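Local structure of group 1 truncated hemoglobin GlbN (Synechocystis sp., 1S69) at residues Lys20-Arg24 against Asp90-Thr94; Met66-Lys71 against Arg119-Gln124; Leu4-Leu8 against Leu104-Val108. The protein binds one heme per subunit and forms a very stable complex with oxygen, which it releases slowly. Residues are numbered along the deposited sequence.

Contact 1: Lys20-Arg24 against Asp90-Thr94; sequences KFYER and DLLAT. With CYN (cyanide ion), chain C.
Both segments are helical throughout. Lys20-Arg24 belongs to helix 10-26 and Asp90-Thr94 to helix 81-98. The short axes approach to 9.0 Å and cross at 125°, so the two helices run in roughly opposing directions at a steep angle. The nearest CA atoms are those of Phe21 and Leu91, 5.7 Å apart. Phe21 has chi1 t, which lays its ring across the partner helix. Its CD1 comes to 3.5 Å from Leu91 CA, and its CE1 lies 3.9 Å from Leu91 CB. Leu91 CD1 sits over one face of the ring. The CA of Phe21 also packs on Thr94 OG1 at 3.5 Å.

This is helix-helix packing within the 2-on-2 fold of truncated globins, beside the distal heme pocket. Tyr22 takes chi1 m and points away from Asp90-Thr94. Its OH gives a very short hydrogen bond of 2.5 Å to the N of the cyanide ion, and it is also hydrogen-bonded to Gln43 NE2. The cyanide N lies near the plane of both the Phe21 and Tyr22 rings, at their edges.

Arg24 is extended at chi1 and chi2, then turns at chi3 m. Its CD lies 3.3 Å from Asp90 O. Its NE donates to Thr94 OG1 at 3.1 Å. Thr94 has chi1 m, and its OG1 in turn donates a hydrogen bond to Asp90 O at 3.0 Å, one turn earlier. Ala93 CB covers one face of the guanidinium, 3.7 Å from Arg24 NH1. Arg24 NH2 also forms a salt bridge with Glu97. Lys20 CB touches Thr94 CG2 at 3.5 Å.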
loop_
_atom_site.group_PDB
_atom_site.type_symbol
_atom_site.label_atom_id
_atom_site.label_comp_id
_atom_site.label_asym_id
_atom_site.label_seq_id
_atom_site.Cartn_x
_atom_site.Cartn_y
_atom_site.Cartn_z
ATOM N N LYS A 20 7.656 5.215 5.966
ATOM C CA LYS A 20 8.815 4.511 5.501
ATOM C C LYS A 20 8.609 3.901 4.120
ATOM O O LYS A 20 9.510 3.892 3.275
ATOM C CB LYS A 20 9.168 3.366 6.493
ATOM C CG LYS A 20 9.896 3.713 7.841
ATOM C CD LYS A 20 10.860 4.848 7.667
ATOM C CE LYS A 20 12.196 4.659 8.480
ATOM N NZ LYS A 20 12.997 5.967 8.447
ATOM N N PHE A 21 7.417 3.377 3.893
ATOM C CA PHE A 21 7.069 2.782 2.596
ATOM C C PHE A 21 7.211 3.845 1.463
ATOM O O PHE A 21 7.819 3.564 0.448
ATOM C CB PHE A 21 5.656 2.156 2.700
ATOM C CG PHE A 21 5.005 1.860 1.383
ATOM C CD1 PHE A 21 5.507 0.844 0.531
ATOM C CD2 PHE A 21 3.878 2.586 0.993
ATOM C CE1 PHE A 21 4.868 0.552 -0.695
ATOM C CE2 PHE A 21 3.274 2.336 -0.236
ATOM C CZ PHE A 21 3.750 1.326 -1.073
ATOM N N TYR A 22 6.649 5.047 1.647
ATOM C CA TYR A 22 6.741 6.085 0.653
ATOM C C TYR A 22 8.143 6.606 0.476
ATOM O O TYR A 22 8.551 6.928 -0.648
ATOM C CB TYR A 22 5.716 7.187 0.871
ATOM C CG TYR A 22 4.325 6.704 0.444
ATOM C CD1 TYR A 22 4.096 6.280 -0.896
ATOM C CD2 TYR A 22 3.270 6.548 1.396
ATOM C CE1 TYR A 22 2.854 5.771 -1.296
ATOM C CE2 TYR A 22 2.015 6.038 0.993
ATOM C CZ TYR A 22 1.834 5.636 -0.352
ATOM O OH TYR A 22 0.634 5.123 -0.791
ATOM N N GLU A 23 8.925 6.638 1.561
ATOM C CA GLU A 23 10.352 6.892 1.399
ATOM C C GLU A 23 10.987 5.899 0.457
ATOM O O GLU A 23 11.738 6.304 -0.426
ATOM C CB GLU A 23 11.123 6.917 2.746
ATOM C CG GLU A 23 10.750 8.173 3.488
ATOM C CD GLU A 23 11.356 8.230 4.886
ATOM O OE1 GLU A 23 12.289 7.427 5.183
ATOM O OE2 GLU A 23 10.857 9.077 5.662
ATOM N N ARG A 24 10.676 4.623 0.634
ATOM C CA ARG A 24 11.228 3.572 -0.195
ATOM C C ARG A 24 10.707 3.716 -1.654
ATOM O O ARG A 24 11.519 3.642 -2.614
ATOM C CB ARG A 24 10.868 2.209 0.365
ATOM C CG ARG A 24 11.445 0.980 -0.437
ATOM C CD ARG A 24 11.188 -0.331 0.273
ATOM N NE ARG A 24 11.715 -0.352 1.652
ATOM C CZ ARG A 24 12.921 -0.833 2.023
ATOM N NH1 ARG A 24 13.760 -1.335 1.126
ATOM N NH2 ARG A 24 13.292 -0.803 3.303
ATOM N N ASP A 90 8.003 -3.399 -2.130
ATOM C CA ASP A 90 8.460 -2.271 -1.336
ATOM C C ASP A 90 7.752 -2.262 0.023
ATOM O O ASP A 90 8.342 -1.896 1.048
ATOM C CB ASP A 90 8.152 -0.934 -2.048
ATOM C CG ASP A 90 9.119 -0.643 -3.188
ATOM O OD1 ASP A 90 10.073 -1.434 -3.370
ATOM O OD2 ASP A 90 8.948 0.306 -3.988
ATOM N N LEU A 91 6.464 -2.588 0.026
ATOM C CA LEU A 91 5.726 -2.610 1.295
ATOM C C LEU A 91 6.319 -3.682 2.221
ATOM O O LEU A 91 6.491 -3.460 3.439
ATOM C CB LEU A 91 4.223 -2.838 1.068
ATOM C CG LEU A 91 3.354 -2.951 2.325
ATOM C CD1 LEU A 91 3.424 -1.632 3.166
ATOM C CD2 LEU A 91 1.885 -3.297 1.969
ATOM N N LEU A 92 6.562 -4.854 1.665
ATOM C CA LEU A 92 6.995 -5.995 2.479
ATOM C C LEU A 92 8.435 -5.807 2.955
ATOM O O LEU A 92 8.753 -6.180 4.089
ATOM C CB LEU A 92 6.801 -7.312 1.736
ATOM C CG LEU A 92 5.368 -7.642 1.278
ATOM C CD1 LEU A 92 5.414 -8.950 0.551
ATOM C CD2 LEU A 92 4.337 -7.668 2.400
ATOM N N ALA A 93 9.244 -5.141 2.129
ATOM C CA ALA A 93 10.643 -4.776 2.459
ATOM C C ALA A 93 10.687 -3.841 3.627
ATOM O O ALA A 93 11.498 -4.051 4.542
ATOM C CB ALA A 93 11.389 -4.132 1.272
ATOM N N THR A 94 9.789 -2.847 3.616
ATOM C CA THR A 94 9.675 -1.854 4.676
ATOM C C THR A 94 9.319 -2.541 6.010
ATOM O O THR A 94 9.953 -2.239 7.047
ATOM C CB THR A 94 8.611 -0.816 4.301
ATOM O OG1 THR A 94 9.097 -0.026 3.204
ATOM C CG2 THR A 94 8.309 0.162 5.462
HETATM C C CYN C . -0.611 3.648 -3.615
HETATM N N CYN C . 0.209 3.900 -2.924
#

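Contact 2: Met66-Lys71 against Arg119-Gln124; sequences MREAHK and RDVLNQ. With HEM (protoporphyrin IX containing Fe), chain D.
Met66-Lys71 is the start of helix 66-77. Arg119-Asp120-Val121 ends helix 115-121, and a Schellman motif follows, with Asn123 at positive phi and Gln124 N bonded to Arg119 O at 2.8 Å. The backbones come very close: the CA atoms of Arg67 and Asp120 are 4.3 Å apart, and Arg67 CA makes a CA-H...O contact of 3.2 Å with Asp120 O. Met66 CB packs on Val121 CG2 at 4.0 Å, while its SD reaches HEM CHB at 3.5 Å. Arg67 is extended to chi2, then bends at chi3 m. Its NE bonds Asp120 OD1 at 3.0 Å and its NH2 the terminal Gln124 OXT at 2.7 Å, both as salt bridges. Arg67 O accepts from Asn123 ND2 at 3.1 Å. His70, chi1 m, is the proximal ligand: its NE2 binds HEM FE at 2.1 Å. Its ND1 donates to Met66 O at 2.7 Å. Val121 CG1 makes a CH-pi contact over the ring, 4.0 Å from its centroid. Lys71 CA lies 3.5 Å from Asn123 OD1. Arg67 thus offsets part of the charge of Asp120 and the C-terminal carboxylate; the ND1 bond is consistent with an oriented imidazole, and Val121 covers one ring face.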
loop_
_atom_site.group_PDB
_atom_site.type_symbol
_atom_site.label_atom_id
_atom_site.label_comp_id
_atom_site.label_asym_id
_atom_site.label_seq_id
_atom_site.Cartn_x
_atom_site.Cartn_y
_atom_site.Cartn_z
ATOM N N MET A 66 -10.322 1.442 -5.093
ATOM C CA MET A 66 -9.020 1.216 -5.783
ATOM C C MET A 66 -9.066 1.390 -7.269
ATOM O O MET A 66 -8.097 1.861 -7.873
ATOM C CB MET A 66 -8.464 -0.175 -5.447
ATOM C CG MET A 66 -8.036 -0.242 -3.957
ATOM S SD MET A 66 -6.763 0.918 -3.430
ATOM C CE MET A 66 -7.776 2.210 -2.711
ATOM N N ARG A 67 -10.168 0.952 -7.890
ATOM C CA ARG A 67 -10.242 1.036 -9.336
ATOM C C ARG A 67 -10.289 2.500 -9.795
ATOM O O ARG A 67 -9.480 2.904 -10.679
ATOM C CB ARG A 67 -11.424 0.213 -9.876
ATOM C CG ARG A 67 -11.562 0.251 -11.397
ATOM C CD ARG A 67 -12.746 -0.619 -11.938
ATOM N NE ARG A 67 -12.335 -1.972 -11.825
ATOM C CZ ARG A 67 -11.833 -2.715 -12.804
ATOM N NH1 ARG A 67 -11.840 -2.303 -14.044
ATOM N NH2 ARG A 67 -11.424 -3.943 -12.534
ATOM N N GLU A 68 -11.178 3.313 -9.199
ATOM C CA GLU A 68 -11.240 4.717 -9.594
ATOM C C GLU A 68 -9.938 5.441 -9.177
ATOM O O GLU A 68 -9.470 6.339 -9.886
ATOM C CB GLU A 68 -12.483 5.439 -8.974
ATOM C CG GLU A 68 -12.421 5.544 -7.430
ATOM C CD GLU A 68 -13.744 6.049 -6.816
ATOM O OE1 GLU A 68 -14.466 6.819 -7.496
ATOM O OE2 GLU A 68 -14.094 5.666 -5.701
ATOM N N ALA A 69 -9.361 5.055 -8.029
ATOM C CA ALA A 69 -8.157 5.699 -7.522
ATOM C C ALA A 69 -6.994 5.600 -8.526
ATOM O O ALA A 69 -6.189 6.522 -8.622
ATOM C CB ALA A 69 -7.761 5.088 -6.219
ATOM N N HIS A 70 -6.909 4.471 -9.250
ATOM C CA HIS A 70 -5.723 4.165 -10.078
ATOM C C HIS A 70 -6.003 4.264 -11.556
ATOM O O HIS A 70 -5.116 4.079 -12.326
ATOM C CB HIS A 70 -5.110 2.820 -9.714
ATOM C CG HIS A 70 -4.656 2.764 -8.286
ATOM N ND1 HIS A 70 -5.473 2.331 -7.262
ATOM C CD2 HIS A 70 -3.512 3.189 -7.699
ATOM C CE1 HIS A 70 -4.820 2.395 -6.110
ATOM N NE2 HIS A 70 -3.664 2.977 -6.338
ATOM N N LYS A 71 -7.257 4.589 -11.908
ATOM C CA LYS A 71 -7.724 4.582 -13.298
ATOM C C LYS A 71 -6.840 5.431 -14.248
ATOM O O LYS A 71 -6.429 4.959 -15.303
ATOM C CB LYS A 71 -9.177 5.134 -13.360
ATOM C CG LYS A 71 -9.692 5.251 -14.802
ATOM C CD LYS A 71 -11.045 5.913 -14.775
ATOM C CE LYS A 71 -11.915 5.267 -15.817
ATOM N NZ LYS A 71 -12.226 6.239 -16.839
ATOM N N ARG A 119 -6.805 -6.634 -9.481
ATOM C CA ARG A 119 -7.663 -6.416 -10.652
ATOM C C ARG A 119 -8.203 -4.987 -10.654
ATOM O O ARG A 119 -8.302 -4.346 -11.678
ATOM C CB ARG A 119 -8.845 -7.388 -10.630
ATOM C CG ARG A 119 -8.472 -8.797 -11.007
ATOM C CD ARG A 119 -8.362 -8.884 -12.447
ATOM N NE ARG A 119 -7.903 -10.193 -12.847
ATOM C CZ ARG A 119 -8.303 -10.814 -13.924
ATOM N NH1 ARG A 119 -9.213 -10.259 -14.723
ATOM N NH2 ARG A 119 -7.818 -12.024 -14.167
ATOM N N ASP A 120 -8.592 -4.498 -9.485
ATOM C CA ASP A 120 -9.155 -3.137 -9.414
ATOM C C ASP A 120 -8.090 -2.053 -9.622
ATOM O O ASP A 120 -8.267 -1.176 -10.486
ATOM C CB ASP A 120 -9.910 -2.955 -8.106
ATOM C CG ASP A 120 -11.355 -3.482 -8.191
ATOM O OD1 ASP A 120 -12.048 -3.334 -9.210
ATOM O OD2 ASP A 120 -11.873 -4.043 -7.223
ATOM N N VAL A 121 -6.986 -2.152 -8.894
ATOM C CA VAL A 121 -5.871 -1.228 -9.035
ATOM C C VAL A 121 -5.472 -1.172 -10.506
ATOM O O VAL A 121 -5.331 -0.098 -11.099
ATOM C CB VAL A 121 -4.625 -1.666 -8.152
ATOM C CG1 VAL A 121 -3.362 -0.874 -8.546
ATOM C CG2 VAL A 121 -4.877 -1.474 -6.623
ATOM N N LEU A 122 -5.258 -2.336 -11.116
ATOM C CA LEU A 122 -4.823 -2.327 -12.525
ATOM C C LEU A 122 -5.973 -2.161 -13.543
ATOM O O LEU A 122 -5.745 -2.156 -14.754
ATOM C CB LEU A 122 -3.985 -3.614 -12.820
ATOM C CG LEU A 122 -2.697 -3.772 -11.978
ATOM C CD1 LEU A 122 -2.018 -5.082 -12.278
ATOM C CD2 LEU A 122 -1.732 -2.559 -12.156
ATOM N N ASN A 123 -7.218 -2.064 -13.055
ATOM C CA ASN A 123 -8.376 -1.787 -13.913
ATOM C C ASN A 123 -8.515 -2.927 -14.952
ATOM O O ASN A 123 -8.701 -2.669 -16.152
ATOM C CB ASN A 123 -8.205 -0.456 -14.662
ATOM C CG ASN A 123 -8.551 0.774 -13.790
ATOM O OD1 ASN A 123 -9.242 1.627 -14.286
ATOM N ND2 ASN A 123 -8.052 0.876 -12.538
ATOM N N GLN A 124 -8.288 -4.142 -14.493
ATOM C CA GLN A 124 -8.309 -5.299 -15.360
ATOM C C GLN A 124 -9.670 -6.020 -15.296
ATOM O O GLN A 124 -9.786 -6.993 -16.081
ATOM C CB GLN A 124 -7.326 -6.292 -14.881
ATOM C CG GLN A 124 -5.930 -6.008 -15.233
ATOM C CD GLN A 124 -5.000 -6.931 -14.501
ATOM O OE1 GLN A 124 -5.355 -7.529 -13.445
ATOM N NE2 GLN A 124 -3.790 -7.015 -14.986
ATOM O OXT GLN A 124 -10.530 -5.680 -14.460
HETATM C CHA HEM D . -3.586 6.374 -4.686
HETATM C CHB HEM D . -3.772 2.214 -2.126
HETATM C CHC HEM D . -1.235 0.003 -5.618
HETATM C CHD HEM D . 0.080 4.425 -7.188
HETATM C C1A HEM D . -3.905 5.406 -3.723
HETATM C C2A HEM D . -4.751 5.619 -2.565
HETATM C C3A HEM D . -4.774 4.501 -1.848
HETATM C C4A HEM D . -3.961 3.524 -2.509
HETATM C CMA HEM D . -5.530 4.304 -0.503
HETATM C CAA HEM D . -5.435 6.975 -2.265
HETATM C CBA HEM D . -6.900 6.756 -2.684
HETATM C CGA HEM D . -7.902 7.839 -2.303
HETATM O O1A HEM D . -7.857 8.814 -3.042
HETATM O O2A HEM D . -8.751 7.733 -1.330
HETATM C C1B HEM D . -3.136 1.263 -2.896
HETATM C C2B HEM D . -3.040 -0.104 -2.519
HETATM C C3B HEM D . -2.358 -0.757 -3.502
HETATM C C4B HEM D . -1.984 0.243 -4.487
HETATM C CMB HEM D . -3.678 -0.687 -1.209
HETATM C CAB HEM D . -1.879 -2.260 -3.643
HETATM C CBB HEM D . -1.298 -3.008 -2.652
HETATM C C1C HEM D . -0.645 1.035 -6.358
HETATM C C2C HEM D . 0.349 0.841 -7.384
HETATM C C3C HEM D . 0.724 2.082 -7.770
HETATM C C4C HEM D . -0.010 3.069 -7.021
HETATM C CMC HEM D . 0.809 -0.590 -7.862
HETATM C CAC HEM D . 1.761 2.558 -8.806
HETATM C CBC HEM D . 2.980 2.040 -8.772
HETATM C C1D HEM D . -0.786 5.347 -6.683
HETATM C C2D HEM D . -0.804 6.726 -7.034
HETATM C C3D HEM D . -1.959 7.287 -6.273
HETATM C C4D HEM D . -2.542 6.226 -5.543
HETATM C CMD HEM D . 0.128 7.492 -7.974
HETATM C CAD HEM D . -2.442 8.723 -6.240
HETATM C CBD HEM D . -3.300 8.737 -7.507
HETATM C CGD HEM D . -3.500 10.149 -7.961
HETATM O O1D HEM D . -4.409 10.791 -7.456
HETATM O O2D HEM D . -2.770 10.640 -8.831
HETATM N NA HEM D . -3.422 4.129 -3.622
HETATM N NB HEM D . -2.459 1.473 -4.105
HETATM N NC HEM D . -0.830 2.390 -6.179
HETATM N ND HEM D . -1.847 5.068 -5.819
HETATM FE FE HEM D . -2.140 3.289 -4.937
HETATM O O HOH W 1 -12.801 -6.023 -10.758
#

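Contact 3: Leu4-Leu8 against Leu104-Val108; sequences LYEKL and LIAEV
Leu4-Leu8 forms the short helix 4-8, and Leu104-Val108 is part of helix 102-113. The segment axes lie 10.8 Å apart at closest and cross at -145°, so they run nearly antiparallel. The nearest CA atoms, of Leu8 and Leu104, are 7.2 Å apart, which leaves room for side chains to interlock. Leu104, with chi1 m and chi2 t, fills the hollow between Leu4, Lys7 and Leu8. Its CD1 lies 3.4 Å from Lys7 O and 4.2 Å from Leu8 CD2. Its CD2 rests 4.2 Å from Leu4 CD1. Leu4, chi1 t, leaves its helix sideways, but its end lies against Leu104, Glu107 and Val108: CD2 is 4.1 Å from Val108 CG2, and CD1 is 3.5 Å from Glu107 OE1. Leu8 CD1 also meets Val108 CG2, at 4.2 Å. Phe55 touches both Leu4 and Leu8. The contact joins the N-terminal helix to helix 102-113, away from the cyanide. Lys7 NZ forms a long salt bridge of 3.9 Å to Glu107 OE2. A water accepts from Lys7 NZ at 2.8 Å and donates to Glu107 OE1 at 2.5 Å. Apolar side chains thus supply most of the contact, and water bridges the opposite charges at its edge.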
loop_
_atom_site.group_PDB
_atom_site.type_symbol
_atom_site.label_atom_id
_atom_site.label_comp_id
_atom_site.label_asym_id
_atom_site.label_seq_id
_atom_site.Cartn_x
_atom_site.Cartn_y
_atom_site.Cartn_z
ATOM N N LEU A 4 -4.902 -8.283 12.368
ATOM C CA LEU A 4 -3.583 -7.981 11.815
ATOM C C LEU A 4 -3.115 -6.594 12.250
ATOM O O LEU A 4 -1.980 -6.416 12.654
ATOM C CB LEU A 4 -3.629 -8.087 10.277
ATOM C CG LEU A 4 -2.337 -7.873 9.479
ATOM C CD1 LEU A 4 -1.229 -8.751 9.994
ATOM C CD2 LEU A 4 -2.645 -8.189 8.001
ATOM N N TYR A 5 -4.001 -5.609 12.131
ATOM C CA TYR A 5 -3.722 -4.277 12.620
ATOM C C TYR A 5 -3.162 -4.303 14.033
ATOM O O TYR A 5 -2.084 -3.789 14.278
ATOM C CB TYR A 5 -5.010 -3.471 12.564
ATOM C CG TYR A 5 -4.896 -2.015 12.976
ATOM C CD1 TYR A 5 -4.137 -1.108 12.225
ATOM C CD2 TYR A 5 -5.569 -1.550 14.116
ATOM C CE1 TYR A 5 -4.043 0.200 12.586
ATOM C CE2 TYR A 5 -5.514 -0.227 14.477
ATOM C CZ TYR A 5 -4.764 0.652 13.698
ATOM O OH TYR A 5 -4.694 1.980 14.043
ATOM N N GLU A 6 -3.885 -4.933 14.959
ATOM C CA GLU A 6 -3.400 -5.066 16.332
ATOM C C GLU A 6 -2.027 -5.815 16.437
ATOM O O GLU A 6 -1.115 -5.369 17.122
ATOM C CB GLU A 6 -4.467 -5.769 17.179
ATOM C CG GLU A 6 -5.511 -4.782 17.605
ATOM C CD GLU A 6 -6.835 -5.395 17.980
ATOM O OE1 GLU A 6 -7.144 -6.629 17.739
ATOM O OE2 GLU A 6 -7.612 -4.570 18.536
ATOM N N LYS A 7 -1.886 -6.919 15.725
ATOM C CA LYS A 7 -0.668 -7.708 15.834
ATOM C C LYS A 7 0.588 -6.971 15.392
ATOM O O LYS A 7 1.684 -7.199 15.910
ATOM C CB LYS A 7 -0.829 -8.995 15.027
ATOM C CG LYS A 7 -1.836 -9.950 15.636
ATOM C CD LYS A 7 -1.933 -11.122 14.724
ATOM C CE LYS A 7 -2.962 -12.093 15.185
ATOM N NZ LYS A 7 -3.185 -12.991 14.049
ATOM N N LEU A 8 0.386 -6.104 14.383
ATOM C CA LEU A 8 1.450 -5.292 13.807
ATOM C C LEU A 8 1.851 -4.200 14.760
ATOM O O LEU A 8 2.962 -3.741 14.697
ATOM C CB LEU A 8 0.914 -4.659 12.522
ATOM C CG LEU A 8 0.893 -5.610 11.314
ATOM C CD1 LEU A 8 0.117 -4.980 10.113
ATOM C CD2 LEU A 8 2.371 -5.978 10.927
ATOM N N LEU A 104 3.829 -12.249 10.059
ATOM C CA LEU A 104 2.939 -11.092 9.868
ATOM C C LEU A 104 3.190 -10.457 8.489
ATOM O O LEU A 104 2.252 -10.036 7.787
ATOM C CB LEU A 104 3.095 -10.082 10.987
ATOM C CG LEU A 104 2.605 -10.526 12.386
ATOM C CD1 LEU A 104 2.584 -9.325 13.375
ATOM C CD2 LEU A 104 1.278 -11.222 12.375
ATOM N N ILE A 105 4.462 -10.435 8.098
ATOM C CA ILE A 105 4.822 -9.992 6.756
ATOM C C ILE A 105 4.047 -10.796 5.747
ATOM O O ILE A 105 3.465 -10.217 4.852
ATOM C CB ILE A 105 6.373 -9.972 6.492
ATOM C CG1 ILE A 105 7.024 -8.917 7.385
ATOM C CG2 ILE A 105 6.660 -9.601 5.009
ATOM C CD1 ILE A 105 8.512 -8.873 7.307
ATOM N N ALA A 106 4.020 -12.113 5.899
ATOM C CA ALA A 106 3.170 -12.999 5.080
ATOM C C ALA A 106 1.637 -12.684 5.023
ATOM O O ALA A 106 1.013 -12.803 3.932
ATOM C CB ALA A 106 3.329 -14.382 5.540
ATOM N N GLU A 107 1.017 -12.369 6.175
ATOM C CA GLU A 107 -0.404 -11.965 6.207
ATOM C C GLU A 107 -0.617 -10.665 5.401
ATOM O O GLU A 107 -1.592 -10.539 4.666
ATOM C CB GLU A 107 -0.880 -11.682 7.629
ATOM C CG GLU A 107 -1.077 -12.937 8.415
ATOM C CD GLU A 107 -1.749 -12.689 9.735
ATOM O OE1 GLU A 107 -2.729 -11.901 9.783
ATOM O OE2 GLU A 107 -1.271 -13.281 10.720
ATOM N N VAL A 108 0.303 -9.731 5.552
ATOM C CA VAL A 108 0.259 -8.510 4.762
ATOM C C VAL A 108 0.397 -8.804 3.251
ATOM O O VAL A 108 -0.338 -8.214 2.457
ATOM C CB VAL A 108 1.319 -7.502 5.195
ATOM C CG1 VAL A 108 1.345 -6.244 4.191
ATOM C CG2 VAL A 108 1.035 -7.010 6.603
HETATM O O HOH W 2 -4.078 -11.536 11.878
#

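In the fold
From the N terminus, helix 4-8 comes first and contact 3 closes the widest loop, reaching to helix 102-113. Helix 10-26 follows, and contact 1 joins it to helix 81-98. This loop is nested inside that of contact 3. Helix 66-77 begins within both loops, but its partner comes after them, at the end of helix 115-121 and the C terminus. Contact 2 therefore crosses the other two. Contacts 1 and 3 touch: Leu91 and Leu92 pack on Val108, so the packing of helix 81-98 on helix 102-113 links them. Contact 2 lies across the chain's centre from both and touches neither. It ties the proximal heme side to the C terminus, whereas contact 1 borders the distal side.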